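Side-chain contacts in ankyrin repeat family protein (Enterococcus faecalis, PDB 3HRA), which is of unknown specific function but, as a solenoid of ankyrin repeats, probably serves as a scaffold for binding other proteins: residues Leu10-Gln15 / Lys19-Ile24; Pro42-Val47 / Leu67-Ser72; Ser74-Ala79 / Gly129-Asp134; Ala113-His118 / Gly149-Asn154; Ile145-Leu150 / Gln155-Ile160. All coordinates share one frame; numbering follows the deposited sequence.

How the contacts relate
The five contacts run along an elongated stack of helix pairs, from contact 1 near the N-terminus to contact 5, their centres about 39 Å apart. Contacts 1 and 5 each join two helices of one antiparallel pair. Contact 2 links helix 42-49 to the loop leading into helix 75-81, and contact 3 carries on from that helix to the loop after helix 119-128. Contacts 1, 2 and 3 touch in turn. Contacts 3 and 4 interleave along the chain without touching, centres about 17 Å apart. Contacts 4 and 5, with centres about 4 Å apart, share Gly149 and Leu150, and Tyr157 bonds to Glu115. Such neighbour contacts build an extended solenoid without a single globular core.

Contact 1 (Leu10-Gln15 / Lys19-Ile24); sequences LEAANQ and KKVKEI
Apolar packing dominates the meeting of Leu10-Gln15 with Lys19-Ile24, and its centre is the methyl group of Ala12. Ala12 CB lies 3.8 Å from Val21 CG2 on the facing helix and 4.0 Å from Ile24 CD1, the end of a longer branch. Val21 presents CG2 because its other methyl, CG1, stands anti to the backbone N (chi1 167°). Ile24 instead sends an extended CG1-CD1 arm across, so that its tip arrives at the same alanine. A small residue suits position 12: the short segment axes approach to 8.8 Å, and beta-branched side chains fill the space opposite its single methyl. The backbone N of Ala13 lies beside Val21 CG2, in van der Waals contact, and its own methyl turns to Ile45 of helix 42-49.

The polar part lies at the border of the interface. Lys20 lays its aliphatic stem alongside the alanine, with CG 3.7 Å from Ala12 CB, then bends at chi2 so that the ammonium leaves the interface. There Lys20 NZ forms a salt bridge of 2.7 Å with Glu23 OE2, on the syn side of the carboxylate. The same oxygen is also bonded to Tyr4 OH, which ties this helix face to the N-terminal segment.

With axes running at 159° to each other and a tight turn between, this is the antiparallel helix-turn-helix pair of the ankyrin fold.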
# COMPACT_ATOMS: atom_id res chain seq x y z
N LEU A 10 -21.30 -0.56 -8.09
CA LEU A 10 -20.48 -1.76 -7.94
C LEU A 10 -20.46 -2.55 -9.24
O LEU A 10 -19.40 -3.02 -9.67
CB LEU A 10 -21.01 -2.64 -6.82
CG LEU A 10 -20.65 -2.21 -5.40
CD1 LEU A 10 -21.59 -2.85 -4.38
CD2 LEU A 10 -19.20 -2.56 -5.09
N GLU A 11 -21.62 -2.69 -9.86
CA GLU A 11 -21.73 -3.42 -11.12
C GLU A 11 -20.94 -2.74 -12.25
O GLU A 11 -20.24 -3.42 -13.00
CB GLU A 11 -23.19 -3.59 -11.54
CG GLU A 11 -23.36 -4.47 -12.77
CD GLU A 11 -24.77 -4.41 -13.34
OE1 GLU A 11 -25.69 -5.03 -12.75
OE2 GLU A 11 -24.95 -3.74 -14.38
N ALA A 12 -21.05 -1.42 -12.36
CA ALA A 12 -20.25 -0.66 -13.32
C ALA A 12 -18.73 -0.82 -13.08
O ALA A 12 -17.97 -0.92 -14.04
CB ALA A 12 -20.63 0.81 -13.32
N ALA A 13 -18.30 -0.81 -11.82
CA ALA A 13 -16.88 -1.01 -11.51
C ALA A 13 -16.41 -2.43 -11.87
O ALA A 13 -15.32 -2.63 -12.44
CB ALA A 13 -16.60 -0.69 -10.03
N ASN A 14 -17.23 -3.43 -11.52
CA ASN A 14 -16.90 -4.81 -11.83
C ASN A 14 -16.76 -5.00 -13.33
O ASN A 14 -15.90 -5.76 -13.78
CB ASN A 14 -17.95 -5.76 -11.26
CG ASN A 14 -17.67 -6.15 -9.80
OD1 ASN A 14 -18.56 -6.12 -8.95
ND2 ASN A 14 -16.43 -6.53 -9.52
N GLN A 15 -17.59 -4.28 -14.09
CA GLN A 15 -17.60 -4.33 -15.56
C GLN A 15 -16.56 -3.43 -16.22
O GLN A 15 -16.50 -3.34 -17.45
CB GLN A 15 -19.01 -4.04 -16.09
CG GLN A 15 -19.99 -5.18 -15.82
CD GLN A 15 -21.37 -4.89 -16.30
OE1 GLN A 15 -22.32 -5.61 -15.97
NE2 GLN A 15 -21.52 -3.83 -17.09
N LYS A 19 -17.21 4.82 -18.54
CA LYS A 19 -18.28 5.73 -18.94
C LYS A 19 -19.54 5.54 -18.09
O LYS A 19 -20.17 6.52 -17.68
CB LYS A 19 -18.61 5.57 -20.43
CG LYS A 19 -17.44 5.96 -21.33
CD LYS A 19 -17.81 5.81 -22.80
CE LYS A 19 -16.61 5.32 -23.61
NZ LYS A 19 -15.35 5.99 -23.17
N LYS A 20 -19.90 4.29 -17.81
CA LYS A 20 -21.04 4.00 -16.92
C LYS A 20 -20.81 4.52 -15.50
O LYS A 20 -21.72 5.05 -14.87
CB LYS A 20 -21.35 2.50 -16.89
CG LYS A 20 -22.64 2.12 -16.14
CD LYS A 20 -23.87 2.75 -16.79
CE LYS A 20 -25.15 2.30 -16.10
NZ LYS A 20 -26.38 2.71 -16.82
N VAL A 21 -19.59 4.35 -14.98
CA VAL A 21 -19.21 4.92 -13.68
C VAL A 21 -19.45 6.42 -13.63
O VAL A 21 -20.08 6.92 -12.70
CB VAL A 21 -17.75 4.61 -13.31
CG1 VAL A 21 -17.32 5.49 -12.12
CG2 VAL A 21 -17.62 3.16 -12.97
N LYS A 22 -18.97 7.14 -14.65
CA LYS A 22 -19.11 8.59 -14.67
C LYS A 22 -20.56 9.01 -14.82
O LYS A 22 -20.97 10.01 -14.23
CB LYS A 22 -18.24 9.19 -15.77
CG LYS A 22 -16.78 9.09 -15.45
CD LYS A 22 -15.88 9.58 -16.58
CE LYS A 22 -14.46 9.80 -16.08
NZ LYS A 22 -13.60 10.49 -17.09
N GLU A 23 -21.33 8.25 -15.60
CA GLU A 23 -22.76 8.46 -15.73
C GLU A 23 -23.45 8.40 -14.37
O GLU A 23 -24.23 9.27 -14.03
CB GLU A 23 -23.39 7.42 -16.69
CG GLU A 23 -24.92 7.42 -16.67
CD GLU A 23 -25.53 6.08 -17.11
OE1 GLU A 23 -25.38 5.76 -18.30
OE2 GLU A 23 -26.15 5.36 -16.28
N ILE A 24 -23.16 7.35 -13.60
CA ILE A 24 -23.80 7.19 -12.30
C ILE A 24 -23.38 8.30 -11.33
O ILE A 24 -24.20 8.81 -10.57
CB ILE A 24 -23.49 5.81 -11.69
CG1 ILE A 24 -24.15 4.70 -12.53
CG2 ILE A 24 -23.96 5.76 -10.23
CD1 ILE A 24 -23.59 3.31 -12.22

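Contact 2 (Pro42-Val47 / Leu67-Ser72); sequences PLNIAV and LQNSIS
Asn44 reaches out from helix 42-49 toward Asn69 and the backbone of Leu67. Its CB points at the loop, and CG carries the amide forward at a chi1 of -139°, away from the staggered values. At the tip the two ends part company. Asn44 OD1 rests against Pro75, while ND2 does the polar work: its NH2 serves both Asp73 O and a water, 3.0 Å from Asn44 ND2. That water in turn donates to the backbone, lying 2.9 Å from Leu67 O, and so bridges helix and loop where the direct gap is too long. Asn44 ND2 also comes within 3.8 Å of Asn69 ND2; both are donors, so this is mere contact, with the amide planes 19° apart and the side chains crossing nearly at right angles.

Asn69 has its own partners. Its ND2 bonds to Asn40 OD1, and Asn69 OD1 receives Ile71 N at 3.0 Å, from above the carbonyl plane, closing an Asx turn. That oxygen also accepts from Asp73 N. Asparagine suits position 69, since one short amide donates and accepts there together.

Helix 42-49 lies between helices 8-14 and 75-81, backed by helix 52-60, and Asn44 faces the loop leading into helix 75-81.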
# COMPACT_ATOMS: atom_id res chain seq x y z
N PRO A 42 -16.93 0.36 -4.65
CA PRO A 42 -16.52 0.54 -6.04
C PRO A 42 -15.07 1.00 -6.14
O PRO A 42 -14.35 0.54 -7.03
CB PRO A 42 -17.51 1.61 -6.54
CG PRO A 42 -18.75 1.30 -5.77
CD PRO A 42 -18.25 0.96 -4.39
N LEU A 43 -14.63 1.86 -5.22
CA LEU A 43 -13.26 2.34 -5.26
C LEU A 43 -12.29 1.19 -5.03
O LEU A 43 -11.32 1.05 -5.76
CB LEU A 43 -13.00 3.48 -4.26
CG LEU A 43 -11.54 3.95 -4.19
CD1 LEU A 43 -10.98 4.43 -5.55
CD2 LEU A 43 -11.39 5.03 -3.11
N ASN A 44 -12.56 0.35 -4.04
CA ASN A 44 -11.69 -0.79 -3.80
C ASN A 44 -11.62 -1.72 -5.03
O ASN A 44 -10.55 -2.24 -5.35
CB ASN A 44 -12.07 -1.53 -2.51
CG ASN A 44 -10.84 -1.97 -1.70
OD1 ASN A 44 -9.72 -2.01 -2.21
ND2 ASN A 44 -11.05 -2.31 -0.44
N ILE A 45 -12.74 -1.91 -5.72
CA ILE A 45 -12.75 -2.75 -6.92
C ILE A 45 -11.84 -2.13 -7.98
O ILE A 45 -11.01 -2.82 -8.60
CB ILE A 45 -14.19 -2.94 -7.48
CG1 ILE A 45 -15.01 -3.79 -6.52
CG2 ILE A 45 -14.16 -3.58 -8.87
CD1 ILE A 45 -16.48 -3.71 -6.73
N ALA A 46 -11.99 -0.83 -8.18
CA ALA A 46 -11.14 -0.11 -9.15
C ALA A 46 -9.66 -0.22 -8.81
O ALA A 46 -8.82 -0.36 -9.70
CB ALA A 46 -11.57 1.35 -9.25
N VAL A 47 -9.31 -0.15 -7.53
CA VAL A 47 -7.90 -0.23 -7.14
C VAL A 47 -7.33 -1.63 -7.42
O VAL A 47 -6.22 -1.76 -7.93
CB VAL A 47 -7.68 0.17 -5.66
CG1 VAL A 47 -6.24 -0.09 -5.25
CG2 VAL A 47 -8.02 1.64 -5.48
N LEU A 67 -11.85 2.78 3.70
CA LEU A 67 -12.91 1.82 4.04
C LEU A 67 -12.41 0.41 3.75
O LEU A 67 -12.26 0.03 2.59
CB LEU A 67 -14.19 2.14 3.25
CG LEU A 67 -15.50 1.51 3.76
CD1 LEU A 67 -16.73 2.14 3.12
CD2 LEU A 67 -15.55 -0.00 3.57
N GLN A 68 -12.18 -0.36 4.80
CA GLN A 68 -11.56 -1.68 4.67
C GLN A 68 -12.54 -2.78 4.28
O GLN A 68 -13.67 -2.84 4.79
CB GLN A 68 -10.86 -2.08 5.97
CG GLN A 68 -9.70 -1.20 6.33
CD GLN A 68 -9.21 -1.42 7.75
OE1 GLN A 68 -8.14 -1.99 7.97
NE2 GLN A 68 -9.99 -0.97 8.71
N ASN A 69 -12.10 -3.67 3.40
CA ASN A 69 -12.90 -4.84 3.06
C ASN A 69 -12.75 -5.96 4.09
O ASN A 69 -12.14 -5.78 5.13
CB ASN A 69 -12.61 -5.33 1.65
CG ASN A 69 -11.21 -5.89 1.48
OD1 ASN A 69 -10.53 -6.22 2.45
ND2 ASN A 69 -10.78 -6.02 0.24
N SER A 70 -13.30 -7.13 3.77
CA SER A 70 -13.34 -8.25 4.71
C SER A 70 -11.98 -8.85 5.06
O SER A 70 -11.88 -9.61 6.02
CB SER A 70 -14.28 -9.34 4.21
OG SER A 70 -15.62 -8.87 4.26
N ILE A 71 -10.94 -8.53 4.29
CA ILE A 71 -9.60 -8.94 4.71
C ILE A 71 -8.73 -7.76 5.18
O ILE A 71 -7.50 -7.84 5.16
CB ILE A 71 -8.87 -9.82 3.67
CG1 ILE A 71 -8.48 -9.03 2.42
CG2 ILE A 71 -9.70 -11.06 3.33
CD1 ILE A 71 -7.61 -9.83 1.48
N SER A 72 -9.39 -6.69 5.61
CA SER A 72 -8.72 -5.51 6.17
C SER A 72 -8.01 -4.61 5.17
O SER A 72 -7.27 -3.71 5.58
CB SER A 72 -7.74 -5.91 7.28
OG SER A 72 -8.45 -6.21 8.46
O HOH W 1 -13.78 -1.49 0.64

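Contact 3 (Ser74-Ala79 / Gly129-Asp134)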
# COMPACT_ATOMS: atom_id res chain seq x y z
N SER A 74 -8.13 -1.58 2.79
CA SER A 74 -8.82 -0.42 2.25
C SER A 74 -8.21 -0.14 0.88
O SER A 74 -7.17 -0.72 0.52
CB SER A 74 -8.57 0.77 3.16
OG SER A 74 -7.18 1.07 3.19
N PRO A 75 -8.85 0.74 0.09
CA PRO A 75 -8.27 1.15 -1.20
C PRO A 75 -6.83 1.68 -1.04
O PRO A 75 -5.95 1.34 -1.83
CB PRO A 75 -9.22 2.26 -1.68
CG PRO A 75 -10.58 1.85 -1.08
CD PRO A 75 -10.21 1.29 0.30
N TYR A 76 -6.60 2.50 -0.01
CA TYR A 76 -5.26 3.03 0.28
C TYR A 76 -4.23 1.93 0.60
O TYR A 76 -3.14 1.91 0.04
CB TYR A 76 -5.34 4.03 1.43
CG TYR A 76 -4.00 4.55 1.88
CD1 TYR A 76 -3.30 5.47 1.09
CD2 TYR A 76 -3.44 4.15 3.08
CE1 TYR A 76 -2.05 5.95 1.49
CE2 TYR A 76 -2.19 4.62 3.48
CZ TYR A 76 -1.50 5.52 2.68
OH TYR A 76 -0.28 6.00 3.08
N LEU A 77 -4.58 1.04 1.52
CA LEU A 77 -3.66 -0.00 1.93
C LEU A 77 -3.32 -0.91 0.75
O LEU A 77 -2.17 -1.33 0.60
CB LEU A 77 -4.25 -0.81 3.09
CG LEU A 77 -4.16 -0.15 4.47
CD1 LEU A 77 -5.07 -0.85 5.48
CD2 LEU A 77 -2.71 -0.11 4.97
N TYR A 78 -4.32 -1.20 -0.08
CA TYR A 78 -4.13 -2.08 -1.22
C TYR A 78 -3.30 -1.38 -2.31
O TYR A 78 -2.35 -1.96 -2.85
CB TYR A 78 -5.48 -2.55 -1.77
CG TYR A 78 -5.33 -3.69 -2.76
CD1 TYR A 78 -5.36 -5.01 -2.33
CD2 TYR A 78 -5.11 -3.43 -4.11
CE1 TYR A 78 -5.21 -6.05 -3.23
CE2 TYR A 78 -4.95 -4.48 -5.02
CZ TYR A 78 -5.00 -5.78 -4.58
OH TYR A 78 -4.84 -6.81 -5.48
N ALA A 79 -3.63 -0.13 -2.61
CA ALA A 79 -2.86 0.62 -3.61
C ALA A 79 -1.37 0.68 -3.26
O ALA A 79 -0.50 0.50 -4.12
CB ALA A 79 -3.43 2.01 -3.78
N GLY A 129 3.96 10.69 2.46
CA GLY A 129 3.06 9.68 3.00
C GLY A 129 2.68 9.75 4.47
O GLY A 129 1.58 9.31 4.82
N ARG A 130 3.56 10.26 5.33
CA ARG A 130 3.27 10.35 6.77
C ARG A 130 3.53 9.02 7.47
O ARG A 130 3.62 8.96 8.71
CB ARG A 130 1.82 10.80 6.98
CG ARG A 130 1.54 11.50 8.30
CD ARG A 130 0.04 11.68 8.50
NE ARG A 130 -0.60 12.21 7.30
CZ ARG A 130 -1.88 12.00 6.97
NH1 ARG A 130 -2.66 11.25 7.75
NH2 ARG A 130 -2.36 12.54 5.84
N GLU A 131 3.64 7.96 6.68
CA GLU A 131 3.95 6.62 7.19
C GLU A 131 5.25 6.66 8.02
O GLU A 131 6.22 7.28 7.63
CB GLU A 131 4.13 5.65 6.02
CG GLU A 131 2.92 5.56 5.07
CD GLU A 131 1.81 4.71 5.64
OE1 GLU A 131 2.05 4.08 6.69
OE2 GLU A 131 0.69 4.68 5.06
N ASP A 132 5.24 5.99 9.17
CA ASP A 132 6.42 5.86 10.02
C ASP A 132 7.33 4.80 9.40
O ASP A 132 6.94 3.65 9.24
CB ASP A 132 5.95 5.44 11.41
CG ASP A 132 7.10 5.18 12.38
OD1 ASP A 132 8.28 5.36 12.02
OD2 ASP A 132 6.78 4.77 13.52
N ILE A 133 8.54 5.19 9.02
CA ILE A 133 9.46 4.26 8.36
C ILE A 133 9.81 3.09 9.28
O ILE A 133 10.22 2.02 8.83
CB ILE A 133 10.72 5.01 7.87
CG1 ILE A 133 11.56 4.17 6.91
CG2 ILE A 133 11.57 5.50 9.05
CD1 ILE A 133 12.58 5.02 6.15
N ASP A 134 9.64 3.29 10.58
CA ASP A 134 10.01 2.28 11.57
C ASP A 134 8.80 1.49 12.10
O ASP A 134 8.89 0.78 13.11
CB ASP A 134 10.76 2.92 12.74
CG ASP A 134 12.12 3.49 12.33
OD1 ASP A 134 12.75 2.95 11.38
OD2 ASP A 134 12.57 4.48 12.97
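Tyr76 and Glu131 reach toward each other from opposite directions and meet at their polar ends. The phenol hydroxyl donates to the carboxylate, with Tyr76 OH only 2.6 Å from Glu131 OE2. The ring and carboxylate planes are 9° apart, nearly coplanar, so the acid lies at the edge of the ring and not over a face. It sits toward one side of that edge: Glu131 OE2 is 3.3 Å from Tyr76 CE2. The oxygen uses its anti lone pair, the one turned away from OE1.

Torsions bring the groups together. Tyr76 has CG anti to the backbone N (chi1 176°), which throws the ring out from helix 75-81 toward the loop. Glu131, by contrast, folds at chi2, so its carboxylate is brought round to the hydroxyl. A tyrosine suits this place because its ring can pack among apolar neighbours, Leu88, Pro97 and Leu125, while its hydroxyl still finds an acceptor. Glu131 also rests on Leu99 and Leu125. The bond gives the buried hydroxyl of Tyr76 an acceptor and holds the partly covered carboxylate in place.

Each segment is shaped locally as well. Ser74 N-caps helix 75-81, with Leu77 N donating to Ser74 OG at 3.1 Å and 168°. Asp132 makes an Asx turn, in which Asp134 N donates to Asp132 OD1 at 2.9 Å. The capped Ser-Pro start at Ser74 resembles the Thr-Pro opening of the first helix in ankyrin repeats, and Tyr76 ties it to a later loop of the same stack.

Contact 4 (Ala113-His118 / Gly149-Asn154)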
# COMPACT_ATOMS: atom_id res chain seq x y z
N ALA A 113 4.67 -2.61 0.42
CA ALA A 113 5.25 -2.00 -0.79
C ALA A 113 6.72 -2.38 -0.92
O ALA A 113 7.19 -2.73 -2.00
CB ALA A 113 5.09 -0.48 -0.76
N ALA A 114 7.45 -2.33 0.19
CA ALA A 114 8.86 -2.70 0.18
C ALA A 114 9.06 -4.20 -0.05
O ALA A 114 9.91 -4.59 -0.85
CB ALA A 114 9.57 -2.24 1.46
N GLU A 115 8.28 -5.04 0.64
CA GLU A 115 8.44 -6.49 0.53
C GLU A 115 8.17 -6.92 -0.89
O GLU A 115 8.85 -7.79 -1.43
CB GLU A 115 7.49 -7.22 1.48
CG GLU A 115 7.62 -8.75 1.45
CD GLU A 115 6.56 -9.43 0.57
OE1 GLU A 115 5.36 -9.14 0.75
OE2 GLU A 115 6.92 -10.27 -0.28
N LYS A 116 7.16 -6.30 -1.51
CA LYS A 116 6.74 -6.70 -2.85
C LYS A 116 7.54 -6.03 -3.97
O LYS A 116 7.25 -6.26 -5.15
CB LYS A 116 5.23 -6.48 -3.02
CG LYS A 116 4.40 -7.42 -2.14
CD LYS A 116 2.97 -6.96 -2.06
CE LYS A 116 2.05 -8.06 -1.53
NZ LYS A 116 2.70 -8.89 -0.50
N GLY A 117 8.54 -5.24 -3.60
CA GLY A 117 9.46 -4.66 -4.56
C GLY A 117 8.97 -3.43 -5.30
O GLY A 117 9.52 -3.05 -6.33
N HIS A 118 7.92 -2.80 -4.78
CA HIS A 118 7.32 -1.64 -5.44
C HIS A 118 8.03 -0.37 -5.05
O HIS A 118 7.54 0.42 -4.25
CB HIS A 118 5.83 -1.58 -5.11
CG HIS A 118 5.08 -2.75 -5.65
ND1 HIS A 118 4.29 -3.57 -4.87
CD2 HIS A 118 5.05 -3.27 -6.90
CE1 HIS A 118 3.78 -4.52 -5.62
NE2 HIS A 118 4.23 -4.37 -6.86
N GLY A 149 14.88 -9.83 4.62
CA GLY A 149 14.74 -11.20 5.09
C GLY A 149 13.74 -12.06 4.36
O GLY A 149 13.87 -13.29 4.31
N LEU A 150 12.73 -11.44 3.78
CA LEU A 150 11.67 -12.20 3.16
C LEU A 150 11.90 -12.39 1.67
O LEU A 150 11.22 -13.18 1.04
CB LEU A 150 10.32 -11.53 3.40
CG LEU A 150 9.63 -11.89 4.73
CD1 LEU A 150 10.56 -11.78 5.91
CD2 LEU A 150 8.39 -11.03 4.93
N ARG A 151 12.88 -11.68 1.12
CA ARG A 151 13.06 -11.64 -0.33
C ARG A 151 14.42 -12.17 -0.79
O ARG A 151 15.18 -12.74 -0.00
CB ARG A 151 12.81 -10.22 -0.86
CG ARG A 151 11.40 -9.69 -0.54
CD ARG A 151 10.28 -10.60 -1.07
NE ARG A 151 10.41 -10.91 -2.50
CZ ARG A 151 9.40 -10.95 -3.37
NH1 ARG A 151 8.16 -10.66 -2.98
NH2 ARG A 151 9.64 -11.25 -4.64
N GLU A 152 14.73 -11.95 -2.06
CA GLU A 152 15.81 -12.65 -2.77
C GLU A 152 17.19 -11.98 -2.75
O GLU A 152 18.16 -12.51 -3.29
CB GLU A 152 15.37 -12.90 -4.21
CG GLU A 152 14.12 -13.79 -4.35
CD GLU A 152 12.84 -13.11 -3.87
OE1 GLU A 152 12.74 -11.86 -3.98
OE2 GLU A 152 11.92 -13.82 -3.39
N GLY A 153 17.28 -10.80 -2.14
CA GLY A 153 18.55 -10.11 -1.99
C GLY A 153 19.16 -9.54 -3.26
O GLY A 153 20.34 -9.18 -3.27
N ASN A 154 18.36 -9.47 -4.32
CA ASN A 154 18.87 -9.07 -5.62
C ASN A 154 18.96 -7.56 -5.77
O ASN A 154 18.74 -6.83 -4.80
CB ASN A 154 18.01 -9.67 -6.74
CG ASN A 154 16.59 -9.17 -6.72
OD1 ASN A 154 16.29 -8.14 -6.13
ND2 ASN A 154 15.70 -9.91 -7.37
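Arg151 and Glu115 form the salt bridge that carries this surface contact. Arg151 NH1 donates to Glu115 OE2 at 3.0 Å, with an N-H...O angle of 158°. The acceptor lies in the guanidinium plane, at its edge, but is met on the anti side of the carboxylate and 34° out of that plane. The two side chains cross at about a right angle.

The remaining charges are matched as well. Glu115 OE1 accepts from Lys116 NZ at 2.9 Å, so each oxygen of this carboxylate has a cationic partner. On a different edge of the guanidinium, that of NE and NH2, Glu152 OE1 takes two donors side-on: Arg151 NE stands 2.9 Å from Glu152 OE1, and Arg151 NH2 reaches that same Glu152 OE1 at 3.2 Å. Bends at chi2 and chi3, both near -55°, curl the arginine so that it can face both acids. Two acids alternating with two bases make a network that probably favours the ionised forms throughout. Beside the charges, Glu115 CG touches Leu150 CD2 at 4.2 Å, a modest apolar contact.

Backbone groups find partners too. Arg151 O accepts from Tyr190 OH. Where helix 110-115 ends, Gly117 adopts a positive phi, which glycine tolerates easily, and His118 N returns to Ala113 O at 2.9 Å. At the far end of the loop Asn154 N-caps the next helix, its OD1 receiving Tyr157 N. A Schellman-terminated helix meeting the loop between helices 143-149 and 155-166, whose last residue caps the second helix, fits the helix-turn-helix stacking of ankyrin repeats.

Contact 5 (Ile145-Leu150 / Gln155-Ile160)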
# COMPACT_ATOMS: atom_id res chain seq x y z
N ILE A 145 13.29 -4.94 7.33
CA ILE A 145 13.41 -6.36 7.63
C ILE A 145 12.76 -7.21 6.55
O ILE A 145 13.34 -8.20 6.11
CB ILE A 145 12.85 -6.72 9.03
CG1 ILE A 145 13.80 -6.18 10.11
CG2 ILE A 145 12.73 -8.21 9.17
CD1 ILE A 145 13.21 -6.18 11.51
N GLU A 146 11.56 -6.82 6.11
CA GLU A 146 10.89 -7.59 5.07
C GLU A 146 11.67 -7.53 3.76
O GLU A 146 11.84 -8.55 3.09
CB GLU A 146 9.43 -7.15 4.87
CG GLU A 146 8.52 -7.44 6.07
CD GLU A 146 7.07 -7.75 5.67
OE1 GLU A 146 6.73 -7.67 4.46
OE2 GLU A 146 6.26 -8.09 6.55
N ALA A 147 12.13 -6.33 3.39
CA ALA A 147 12.90 -6.16 2.16
C ALA A 147 14.18 -7.02 2.14
O ALA A 147 14.60 -7.48 1.08
CB ALA A 147 13.24 -4.70 1.91
N VAL A 148 14.78 -7.23 3.31
CA VAL A 148 16.00 -8.03 3.43
C VAL A 148 15.71 -9.52 3.62
O VAL A 148 16.20 -10.36 2.87
CB VAL A 148 16.88 -7.55 4.60
CG1 VAL A 148 18.05 -8.53 4.81
CG2 VAL A 148 17.41 -6.15 4.32
N GLY A 149 14.88 -9.83 4.62
CA GLY A 149 14.74 -11.20 5.09
C GLY A 149 13.74 -12.06 4.36
O GLY A 149 13.87 -13.29 4.31
N LEU A 150 12.73 -11.44 3.78
CA LEU A 150 11.67 -12.20 3.16
C LEU A 150 11.90 -12.39 1.67
O LEU A 150 11.22 -13.18 1.04
CB LEU A 150 10.32 -11.53 3.40
CG LEU A 150 9.63 -11.89 4.73
CD1 LEU A 150 10.56 -11.78 5.91
CD2 LEU A 150 8.39 -11.03 4.93
N GLN A 155 19.28 -7.09 -6.97
CA GLN A 155 19.45 -5.65 -7.20
C GLN A 155 18.27 -4.79 -6.74
O GLN A 155 18.47 -3.70 -6.19
CB GLN A 155 19.70 -5.37 -8.69
CG GLN A 155 20.06 -3.93 -8.95
CD GLN A 155 21.36 -3.53 -8.29
OE1 GLN A 155 22.44 -3.99 -8.70
NE2 GLN A 155 21.29 -2.68 -7.26
N LEU A 156 17.06 -5.25 -7.01
CA LEU A 156 15.86 -4.48 -6.69
C LEU A 156 15.79 -4.27 -5.18
O LEU A 156 15.55 -3.17 -4.71
CB LEU A 156 14.61 -5.21 -7.19
CG LEU A 156 13.24 -4.61 -6.85
CD1 LEU A 156 13.12 -3.19 -7.39
CD2 LEU A 156 12.14 -5.51 -7.39
N TYR A 157 16.05 -5.33 -4.44
CA TYR A 157 15.98 -5.26 -2.98
C TYR A 157 17.16 -4.52 -2.38
O TYR A 157 17.00 -3.82 -1.39
CB TYR A 157 15.69 -6.63 -2.36
CG TYR A 157 14.28 -7.04 -2.71
CD1 TYR A 157 13.19 -6.52 -2.02
CD2 TYR A 157 14.03 -7.88 -3.79
CE1 TYR A 157 11.88 -6.85 -2.38
CE2 TYR A 157 12.73 -8.22 -4.15
CZ TYR A 157 11.67 -7.71 -3.44
OH TYR A 157 10.37 -8.03 -3.81
N GLN A 158 18.31 -4.62 -3.04
CA GLN A 158 19.47 -3.81 -2.66
C GLN A 158 19.07 -2.34 -2.79
O GLN A 158 19.33 -1.54 -1.90
CB GLN A 158 20.70 -4.14 -3.51
CG GLN A 158 21.26 -5.53 -3.26
CD GLN A 158 22.16 -6.03 -4.38
OE1 GLN A 158 22.23 -7.24 -4.65
NE2 GLN A 158 22.85 -5.11 -5.03
N ASP A 159 18.40 -1.99 -3.88
CA ASP A 159 17.99 -0.60 -4.09
C ASP A 159 16.94 -0.13 -3.05
O ASP A 159 16.97 1.02 -2.61
CB ASP A 159 17.44 -0.40 -5.51
CG ASP A 159 18.55 -0.40 -6.59
OD1 ASP A 159 19.75 -0.29 -6.26
OD2 ASP A 159 18.20 -0.49 -7.79
N ILE A 160 16.03 -1.02 -2.69
CA ILE A 160 15.01 -0.68 -1.70
C ILE A 160 15.65 -0.50 -0.33
O ILE A 160 15.34 0.45 0.39
CB ILE A 160 13.87 -1.72 -1.66
CG1 ILE A 160 12.99 -1.58 -2.91
CG2 ILE A 160 13.01 -1.55 -0.40
CD1 ILE A 160 12.09 -2.77 -3.19
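The flat group here is the Tyr157 ring, which meets Ala147 across the helix pair. Ala147 O approaches it obliquely, 3.5 Å from Tyr157 CD1. The aliphatic root is close too, since Tyr157 CB comes to 3.7 Å from Ala147 O. The side chains of Arg151 and Glu152, from the connecting loop, also touch this tyrosine. Its hydroxyl, at the far end of the ring, points beyond the pair and bonds to Glu115 O.

The torsion explains this reach: with CG anti to the carbonyl carbon (chi1 -69°) the ring slants across helix 143-149 near Ala147, and its tip meets helix 110-115.

The remaining packing is apolar and compact. Ala147 CB lies 3.9 Å from Ile160 CG2, one turn farther along than the tyrosine, and 4.3 Å from Tyr157 CD1. A methyl suits position 147 because the two backbones come near each other there. Ile160 CG2, anti to the backbone N, is the branch presented to the alanine; the isoleucine side chain also meets Ala114 of helix 110-115.

On the outer side, Gln155 NE2 makes a weak bond to Asp159 OD1. Between the helices, then, van der Waals contact does the holding. The tyrosine combines it with polarity: its ring packs against Ala147 and its hydroxyl satisfies a carbonyl at the end of a neighbouring helix, so that one residue unites three helices.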